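Long-range contact in catalase (Pseudomonas syringae, PDB 1M7S), which decomposes hydrogen peroxide into water and oxygen with a heme cofactor, protecting the cell from peroxide damage: residues 4-15 / 32-40. Residues are numbered along the deposited sequence; the frame is centred on the assembly and turned at random.
Sequences LTRDNGAVVGDN and VQLLQKLQR
The Asp-7 carboxylate stacks on the Gln-36 amide, their planes 19° apart, with Asp-7 CG 3.4 Å from Gln-36 OE1. One face of the Arg-6 guanidinium carries Val-32 CG2, offset toward the rim, 3.6 Å from Arg-6 NE. The same carboxylate, through Asp-7 CG, also lies at the edge of the Arg-40 guanidinium, in its plane. These groups join the amino-terminal arm of the catalase fold to helix 32-41, within the interwoven tetramer. A type I beta turn, Arg-6 to Gly-9, presents Asp-7 to the helix. The extended side chain of Gln-36, with CG anti to its own N (chi1 -172°), brings OE1 to the backbone N of Asp-7 in a nearly straight hydrogen bond of 2.8 Å. Arg-40 NH2 forms a salt bridge to Asp-7 OD2 (3.1 Å), reaching it from above the carboxylate plane. Asp-7 OD1 accepts hydrogen bonds from Asn-358 ND2 and Asn-360 ND2 of a second subunit, and Arg-6 NH1 donates to Leu-313 O of that subunit. Val-12 CG2 packs on Gln-33 CD at 3.7 Å. Lys-37 NZ also forms a salt bridge to Asp-139 OD1 and a hydrogen bond to Ile-135 O, both of a third subunit. Asn-15 OD1 accepts two hydrogen bonds from opposite faces of its plane, from Gln-33 NE2 at 3.1 Å and Lys-37 NZ at 2.9 Å.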
loop_
_atom_site.group_PDB
_atom_site.type_symbol
_atom_site.label_atom_id
_atom_site.label_comp_id
_atom_site.label_asym_id
_atom_site.label_seq_id
_atom_site.Cartn_x
_atom_site.Cartn_y
_atom_site.Cartn_z
ATOM N N LEU A 4 13.969 24.254 13.878
ATOM C CA LEU A 4 13.035 23.317 13.252
ATOM C C LEU A 4 13.528 23.124 11.825
ATOM O O LEU A 4 13.962 24.085 11.156
ATOM C CB LEU A 4 11.676 24.038 13.226
ATOM C CG LEU A 4 10.492 23.385 12.492
ATOM C CD1 LEU A 4 10.055 22.133 13.257
ATOM C CD2 LEU A 4 9.341 24.392 12.494
ATOM N N THR A 5 13.460 21.930 11.273
ATOM C CA THR A 5 13.850 21.623 9.930
ATOM C C THR A 5 12.737 20.869 9.165
ATOM O O THR A 5 11.884 20.256 9.802
ATOM C CB THR A 5 15.086 20.721 9.758
ATOM O OG1 THR A 5 14.695 19.365 10.088
ATOM C CG2 THR A 5 16.248 21.153 10.664
ATOM N N ARG A 6 12.883 20.831 7.866
ATOM C CA ARG A 6 12.088 20.004 6.960
ATOM C C ARG A 6 12.760 18.621 6.921
ATOM O O ARG A 6 13.795 18.430 7.580
ATOM C CB ARG A 6 11.970 20.635 5.583
ATOM C CG ARG A 6 11.291 21.993 5.510
ATOM C CD ARG A 6 10.633 22.263 4.164
ATOM N NE ARG A 6 11.539 22.001 3.059
ATOM C CZ ARG A 6 12.512 22.745 2.530
ATOM N NH1 ARG A 6 13.240 22.277 1.527
ATOM N NH2 ARG A 6 12.696 23.958 2.995
ATOM N N ASP A 7 12.164 17.629 6.273
ATOM C CA ASP A 7 12.717 16.261 6.211
ATOM C C ASP A 7 14.015 16.155 5.415
ATOM O O ASP A 7 14.801 15.193 5.611
ATOM C CB ASP A 7 11.594 15.351 5.682
ATOM C CG ASP A 7 10.417 15.158 6.644
ATOM O OD1 ASP A 7 10.500 15.451 7.864
ATOM O OD2 ASP A 7 9.361 14.598 6.197
ATOM N N ASN A 8 14.369 17.114 4.541
ATOM C CA ASN A 8 15.682 17.157 3.891
ATOM C C ASN A 8 16.745 17.904 4.718
ATOM O O ASN A 8 17.845 18.159 4.170
ATOM C CB ASN A 8 15.637 17.879 2.547
ATOM C CG ASN A 8 15.453 19.391 2.673
ATOM O OD1 ASN A 8 14.908 19.879 3.670
ATOM N ND2 ASN A 8 15.908 20.149 1.653
ATOM N N GLY A 9 16.428 18.276 5.941
ATOM C CA GLY A 9 17.343 18.993 6.818
ATOM C C GLY A 9 17.369 20.523 6.682
ATOM O O GLY A 9 18.043 21.146 7.502
ATOM N N ALA A 10 16.686 21.091 5.699
ATOM C CA ALA A 10 16.704 22.559 5.539
ATOM C C ALA A 10 15.893 23.209 6.652
ATOM O O ALA A 10 14.856 22.685 7.062
ATOM C CB ALA A 10 16.234 22.975 4.156
ATOM N N VAL A 11 16.452 24.272 7.252
ATOM C CA VAL A 11 15.797 24.980 8.335
ATOM C C VAL A 11 14.519 25.632 7.840
ATOM O O VAL A 11 14.394 26.051 6.694
ATOM C CB VAL A 11 16.709 26.027 9.021
ATOM C CG1 VAL A 11 17.866 25.305 9.736
ATOM C CG2 VAL A 11 17.238 27.045 8.027
ATOM N N VAL A 12 13.523 25.743 8.709
ATOM C CA VAL A 12 12.255 26.395 8.432
ATOM C C VAL A 12 12.274 27.850 8.890
ATOM O O VAL A 12 12.743 28.156 9.970
ATOM C CB VAL A 12 11.096 25.640 9.112
ATOM C CG1 VAL A 12 9.768 26.395 9.021
ATOM C CG2 VAL A 12 10.997 24.271 8.456
ATOM N N GLY A 13 11.731 28.745 8.046
ATOM C CA GLY A 13 11.734 30.163 8.450
ATOM C C GLY A 13 10.520 30.603 9.238
ATOM O O GLY A 13 10.616 31.601 9.987
ATOM N N ASP A 14 9.338 30.058 8.947
ATOM C CA ASP A 14 8.142 30.457 9.693
ATOM C C ASP A 14 7.236 29.209 9.785
ATOM O O ASP A 14 6.868 28.625 8.769
ATOM C CB ASP A 14 7.418 31.625 9.055
ATOM C CG ASP A 14 6.232 32.207 9.794
ATOM O OD1 ASP A 14 5.655 31.585 10.713
ATOM O OD2 ASP A 14 5.818 33.362 9.495
ATOM N N ASN A 15 7.000 28.758 11.017
ATOM C CA ASN A 15 6.141 27.565 11.153
ATOM C C ASN A 15 4.728 27.917 11.568
ATOM O O ASN A 15 3.976 27.040 12.075
ATOM C CB ASN A 15 6.803 26.604 12.167
ATOM C CG ASN A 15 6.220 25.224 12.139
ATOM O OD1 ASN A 15 6.008 24.684 11.040
ATOM N ND2 ASN A 15 5.971 24.660 13.315
ATOM N N VAL A 32 6.552 24.638 0.445
ATOM C CA VAL A 32 6.986 23.267 0.671
ATOM C C VAL A 32 6.889 22.837 2.134
ATOM O O VAL A 32 6.683 21.617 2.350
ATOM C CB VAL A 32 8.395 23.024 0.088
ATOM C CG1 VAL A 32 8.374 23.354 -1.409
ATOM C CG2 VAL A 32 9.467 23.855 0.733
ATOM N N GLN A 33 7.005 23.751 3.102
ATOM C CA GLN A 33 6.845 23.343 4.501
ATOM C C GLN A 33 5.383 22.984 4.745
ATOM O O GLN A 33 5.088 21.938 5.384
ATOM C CB GLN A 33 7.342 24.379 5.505
ATOM C CG GLN A 33 6.862 24.234 6.965
ATOM C CD GLN A 33 7.582 23.101 7.677
ATOM O OE1 GLN A 33 8.172 22.250 6.998
ATOM N NE2 GLN A 33 7.550 23.015 9.003
ATOM N N LEU A 34 4.458 23.851 4.316
ATOM C CA LEU A 34 3.046 23.468 4.507
ATOM C C LEU A 34 2.769 22.093 3.906
ATOM O O LEU A 34 2.149 21.202 4.545
ATOM C CB LEU A 34 2.147 24.536 3.883
ATOM C CG LEU A 34 0.654 24.243 3.815
ATOM C CD1 LEU A 34 0.078 24.190 5.243
ATOM C CD2 LEU A 34 -0.022 25.344 3.020
ATOM N N LEU A 35 3.123 21.869 2.639
ATOM C CA LEU A 35 2.823 20.645 1.912
ATOM C C LEU A 35 3.504 19.428 2.517
ATOM O O LEU A 35 2.826 18.395 2.684
ATOM C CB LEU A 35 3.272 20.710 0.423
ATOM C CG LEU A 35 2.354 21.364 -0.620
ATOM C CD1 LEU A 35 1.174 20.454 -0.957
ATOM C CD2 LEU A 35 1.772 22.672 -0.163
ATOM N N GLN A 36 4.761 19.557 2.977
ATOM C CA GLN A 36 5.376 18.378 3.578
ATOM C C GLN A 36 4.706 17.980 4.876
ATOM O O GLN A 36 4.524 16.798 5.138
ATOM C CB GLN A 36 6.875 18.620 3.857
ATOM C CG GLN A 36 7.543 17.292 4.298
ATOM C CD GLN A 36 9.070 17.505 4.245
ATOM O OE1 GLN A 36 9.606 18.087 5.193
ATOM N NE2 GLN A 36 9.677 17.038 3.162
ATOM N N LYS A 37 4.445 18.947 5.778
ATOM C CA LYS A 37 3.829 18.660 7.046
ATOM C C LYS A 37 2.455 18.043 6.810
ATOM O O LYS A 37 2.184 17.085 7.525
ATOM C CB LYS A 37 3.548 19.894 7.936
ATOM C CG LYS A 37 4.770 20.634 8.382
ATOM C CD LYS A 37 4.372 21.901 9.134
ATOM C CE LYS A 37 3.770 21.629 10.510
ATOM N NZ LYS A 37 3.683 22.956 11.242
ATOM N N LEU A 38 1.702 18.562 5.842
ATOM C CA LEU A 38 0.364 17.982 5.619
ATOM C C LEU A 38 0.485 16.579 5.003
ATOM O O LEU A 38 -0.212 15.686 5.483
ATOM C CB LEU A 38 -0.512 18.920 4.796
ATOM C CG LEU A 38 -0.992 20.209 5.485
ATOM C CD1 LEU A 38 -1.840 21.014 4.495
ATOM C CD2 LEU A 38 -1.803 19.829 6.726
ATOM N N GLN A 39 1.390 16.363 4.062
ATOM C CA GLN A 39 1.481 15.009 3.473
ATOM C C GLN A 39 1.924 13.991 4.473
ATOM O O GLN A 39 1.508 12.818 4.453
ATOM C CB GLN A 39 2.363 15.068 2.213
ATOM C CG GLN A 39 1.631 15.768 1.072
ATOM C CD GLN A 39 2.159 15.382 -0.311
ATOM O OE1 GLN A 39 3.284 15.748 -0.714
ATOM N NE2 GLN A 39 1.320 14.697 -1.090
ATOM N N ARG A 40 2.887 14.346 5.373
ATOM C CA ARG A 40 3.288 13.392 6.377
ATOM C C ARG A 40 2.121 13.106 7.325
ATOM O O ARG A 40 1.856 11.972 7.720
ATOM C CB ARG A 40 4.474 13.929 7.247
ATOM C CG ARG A 40 5.812 13.838 6.466
ATOM C CD ARG A 40 6.182 12.402 6.087
ATOM N NE ARG A 40 6.340 11.538 7.232
ATOM C CZ ARG A 40 7.372 11.410 8.059
ATOM N NH1 ARG A 40 7.288 10.552 9.095
ATOM N NH2 ARG A 40 8.473 12.130 7.930
HETATM O O HOH W 1 8.906 20.376 9.620
HETATM O O HOH W 2 11.136 13.250 9.574
HETATM O O HOH W 3 12.319 18.352 2.269
HETATM O O HOH W 4 5.509 21.715 13.248
#